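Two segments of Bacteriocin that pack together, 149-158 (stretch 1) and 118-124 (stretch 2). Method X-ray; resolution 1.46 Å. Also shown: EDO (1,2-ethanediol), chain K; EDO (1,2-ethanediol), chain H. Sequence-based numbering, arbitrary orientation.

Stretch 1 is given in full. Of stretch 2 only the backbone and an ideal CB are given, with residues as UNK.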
# COMPACT_ATOMS: atom_id res chain seq x y z
N ASN A 149 -18.94 -11.33 -4.16
CA ASN A 149 -18.01 -10.21 -4.05
C ASN A 149 -18.66 -9.08 -3.26
O ASN A 149 -19.90 -8.98 -3.16
CB ASN A 149 -17.71 -9.69 -5.42
CG ASN A 149 -17.34 -10.76 -6.42
OD1 ASN A 149 -18.02 -10.86 -7.57
ND2 ASN A 149 -16.43 -11.58 -6.06
N PHE A 150 -17.81 -8.32 -2.59
CA PHE A 150 -18.26 -7.20 -1.75
C PHE A 150 -17.25 -6.06 -1.66
O PHE A 150 -16.03 -6.32 -1.66
CB PHE A 150 -18.69 -7.67 -0.34
CG PHE A 150 -17.60 -8.33 0.44
CD1 PHE A 150 -16.87 -7.67 1.42
CD2 PHE A 150 -17.32 -9.65 0.19
CE1 PHE A 150 -15.88 -8.35 2.13
CE2 PHE A 150 -16.33 -10.32 0.88
CZ PHE A 150 -15.60 -9.67 1.84
N ALA A 151 -17.76 -4.83 -1.56
CA ALA A 151 -16.91 -3.67 -1.34
C ALA A 151 -16.41 -3.69 0.06
O ALA A 151 -17.14 -4.08 0.99
CB ALA A 151 -17.67 -2.36 -1.61
N TYR A 152 -15.20 -3.19 0.24
CA TYR A 152 -14.60 -3.16 1.55
C TYR A 152 -13.76 -1.91 1.73
O TYR A 152 -12.88 -1.64 0.95
CB TYR A 152 -13.72 -4.38 1.75
CG TYR A 152 -13.35 -4.69 3.19
CD1 TYR A 152 -14.28 -5.28 4.07
CD2 TYR A 152 -12.09 -4.40 3.67
CE1 TYR A 152 -13.92 -5.57 5.37
CE2 TYR A 152 -11.73 -4.70 4.97
CZ TYR A 152 -12.68 -5.26 5.81
OH TYR A 152 -12.37 -5.59 7.09
N ASP A 153 -14.01 -1.21 2.83
CA ASP A 153 -13.25 -0.02 3.20
C ASP A 153 -12.06 -0.52 4.01
O ASP A 153 -12.15 -0.92 5.20
CB ASP A 153 -14.14 0.93 3.98
CG ASP A 153 -13.46 2.23 4.36
OD1 ASP A 153 -12.22 2.27 4.50
OD2 ASP A 153 -14.18 3.23 4.46
N VAL A 154 -10.90 -0.45 3.38
CA VAL A 154 -9.73 -1.00 3.93
C VAL A 154 -9.36 -0.30 5.27
O VAL A 154 -8.67 -0.83 6.12
CB VAL A 154 -8.63 -0.82 2.85
CG1 VAL A 154 -7.37 -1.14 3.43
CG2 VAL A 154 -8.95 -1.68 1.66
N GLY A 155 -9.86 0.93 5.40
CA GLY A 155 -9.71 1.65 6.62
C GLY A 155 -10.36 1.01 7.81
O GLY A 155 -9.97 1.34 8.91
N LYS A 156 -11.38 0.15 7.60
CA LYS A 156 -11.95 -0.73 8.69
C LYS A 156 -10.81 -1.42 9.41
O LYS A 156 -10.88 -1.67 10.63
CB LYS A 156 -12.91 -1.79 8.12
CG LYS A 156 -13.53 -2.79 9.11
CD LYS A 156 -14.74 -2.24 9.81
CE LYS A 156 -15.54 -3.29 10.56
NZ LYS A 156 -16.61 -2.64 11.38
N ASP A 157 -9.73 -1.77 8.68
CA ASP A 157 -8.56 -2.52 9.24
C ASP A 157 -7.25 -1.83 9.27
O ASP A 157 -6.49 -2.03 10.23
CB ASP A 157 -8.37 -3.84 8.46
CG ASP A 157 -9.57 -4.68 8.58
OD1 ASP A 157 -9.91 -5.37 7.58
OD2 ASP A 157 -10.19 -4.53 9.69
N SER A 158 -6.96 -0.99 8.27
CA SER A 158 -5.67 -0.32 8.17
C SER A 158 -5.89 1.08 7.58
O SER A 158 -5.97 1.22 6.37
CB SER A 158 -4.71 -1.15 7.29
OG SER A 158 -3.47 -0.50 6.99
N UNK A 118 -0.08 -8.53 2.61
CA UNK A 118 0.54 -7.31 3.05
C UNK A 118 -0.43 -6.17 3.34
O UNK A 118 -0.02 -5.19 4.00
CB UNK A 118 1.55 -6.86 1.99
N UNK A 119 -1.69 -6.33 2.98
CA UNK A 119 -2.62 -5.23 3.10
C UNK A 119 -3.03 -5.00 4.56
O UNK A 119 -3.24 -3.87 4.98
CB UNK A 119 -3.85 -5.49 2.24
N UNK A 120 -3.13 -6.08 5.32
CA UNK A 120 -3.58 -5.97 6.73
C UNK A 120 -5.06 -6.20 6.97
O UNK A 120 -5.63 -5.67 7.94
CB UNK A 120 -3.23 -4.58 7.26
N UNK A 121 -5.68 -6.88 6.03
CA UNK A 121 -7.09 -7.16 6.12
C UNK A 121 -7.33 -8.03 7.40
O UNK A 121 -6.59 -9.01 7.66
CB UNK A 121 -7.58 -7.86 4.85
N UNK A 122 -8.46 -7.79 8.00
CA UNK A 122 -8.95 -8.60 9.11
C UNK A 122 -10.49 -8.66 8.99
O UNK A 122 -11.22 -8.07 9.76
CB UNK A 122 -8.51 -8.02 10.46
N UNK A 123 -10.95 -9.37 7.96
CA UNK A 123 -12.33 -9.25 7.54
C UNK A 123 -13.23 -10.07 8.50
O UNK A 123 -13.03 -11.23 8.67
CB UNK A 123 -12.49 -9.72 6.09
N UNK A 124 -14.24 -9.41 9.06
CA UNK A 124 -15.22 -10.05 9.93
C UNK A 124 -16.47 -10.24 9.07
O UNK A 124 -17.28 -9.33 8.93
CB UNK A 124 -15.50 -9.23 11.19
C1 EDO K . -16.59 -3.25 6.35
O1 EDO K . -17.70 -3.75 5.60
C2 EDO K . -15.73 -2.37 5.42
O2 EDO K . -16.41 -1.78 4.38
C1 EDO H . -13.44 -11.65 12.56
O1 EDO H . -12.90 -10.50 13.23
C2 EDO H . -12.30 -12.19 11.72
O2 EDO H . -11.14 -11.62 12.38

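Position 118 lies beyond the reach of stretch 1. Its ideal CB has nothing of that stretch within 5.5 Å, so the contact sets no demand and many side chains would suit. The deposited residue is Asn-118, whose ND2 is hydrogen-bonded elsewhere in the structure.

Position 119 sends its CA-to-CB bond sideways. The nearest methyl of Val-154, CG1, lies 5.7 Å from the ideal CB of position 119. It offers an apolar surface with no donor or acceptor. A medium aliphatic side chain such as Val, Ile or Leu would suit. The residue is Val-119. Its CG1 meets CG1 of Val-154 at 4.2 Å, an apolar contact between two valines that both have chi1 at t.

Position 120 follows a helix and has phi 94° and psi 21°. An ideal CB here would be jammed against the carbonyl O of residue 119, and this alone calls for glycine. The same CB would also sit 3.7 Å from CB of Ser-158. The residue is Gly-120. Its backbone O lies 3.3 Å from CB of Asp-157.

Position 121 has a sideways CB, 4.4 Å from OD1 of Asp-157 and 5.2 Å from CE2 of Tyr-152. The carboxylate could attract a polar group, while the tyrosine ring favours an apolar one. Leu, Ile or Met would fit the ring side. The residue is Leu-121, with chi1 m and chi2 t. Its end comes nearer than its CB direction suggests, and CD2 packs 3.7 Å from CE2 of Tyr-152.

At position 122 the backbone makes the main polar link. OD1 of Asp-157 faces its N, and the ideal CB points sideways, 4.0 Å from OD2 of Asp-157. Several polar side chains would suit; an acidic one would bring a second negative charge near the carboxylate. The residue is Asn-122. Its N donates to OD1 of Asp-157 at 2.9 Å and 164°, nearly straight. The same OD1 accepts from OH of Tyr-152 at 2.5 Å, so one oxygen ties the ring to the loop. Water 1 donates to both O of Asn-122 and OD2 of Asp-157. The side-chain OD1 of Asn-122 accepts from the chain H ethanediol.

Position 123 has its ideal CB 4.3 Å from OH of Tyr-152 and 5.3 Å from CZ of Phe-150. Two aromatic rings border the site, so a branched aliphatic such as Val or Ile would suit well. The residue is Val-123. Its CG2 sits over one face of the Tyr-152 ring, 4.2 Å from the centroid, in a CH-pi contact. C2 of the chain K ethanediol covers the opposite face. CG1 of Val-123 reaches CZ of Phe-150 at 4.1 Å.

Position 124 points its CA-to-CB bond sideways, and its ideal CB has no close neighbour in stretch 1, so many residues, polar ones included, would suit. The residue is Asp-124. Its N donates to water 2, which donates to OH of Tyr-152.

Stretch 2 118-124: NVGLNVD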
# COMPACT_ATOMS: atom_id res chain seq x y z
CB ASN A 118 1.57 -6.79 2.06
CG ASN A 118 2.77 -7.72 1.87
OD1 ASN A 118 2.84 -8.77 2.49
ND2 ASN A 118 3.66 -7.36 0.92
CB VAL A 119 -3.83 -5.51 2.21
CG1 VAL A 119 -4.95 -4.45 2.44
CG2 VAL A 119 -3.39 -5.59 0.73
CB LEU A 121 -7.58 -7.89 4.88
CG LEU A 121 -7.56 -7.05 3.61
CD1 LEU A 121 -7.86 -7.93 2.45
CD2 LEU A 121 -8.44 -5.81 3.70
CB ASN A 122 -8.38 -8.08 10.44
CG ASN A 122 -8.71 -8.97 11.60
OD1 ASN A 122 -8.90 -10.20 11.46
ND2 ASN A 122 -8.66 -8.38 12.79
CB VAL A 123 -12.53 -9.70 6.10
CG1 VAL A 123 -14.00 -9.63 5.61
CG2 VAL A 123 -11.62 -8.88 5.16
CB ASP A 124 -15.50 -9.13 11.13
CG ASP A 124 -16.64 -9.63 12.02
OD1 ASP A 124 -17.17 -8.82 12.85
OD2 ASP A 124 -16.98 -10.84 11.94
O HOH W 1 -12.73 -5.71 10.57
O HOH W 2 -14.29 -6.45 8.95
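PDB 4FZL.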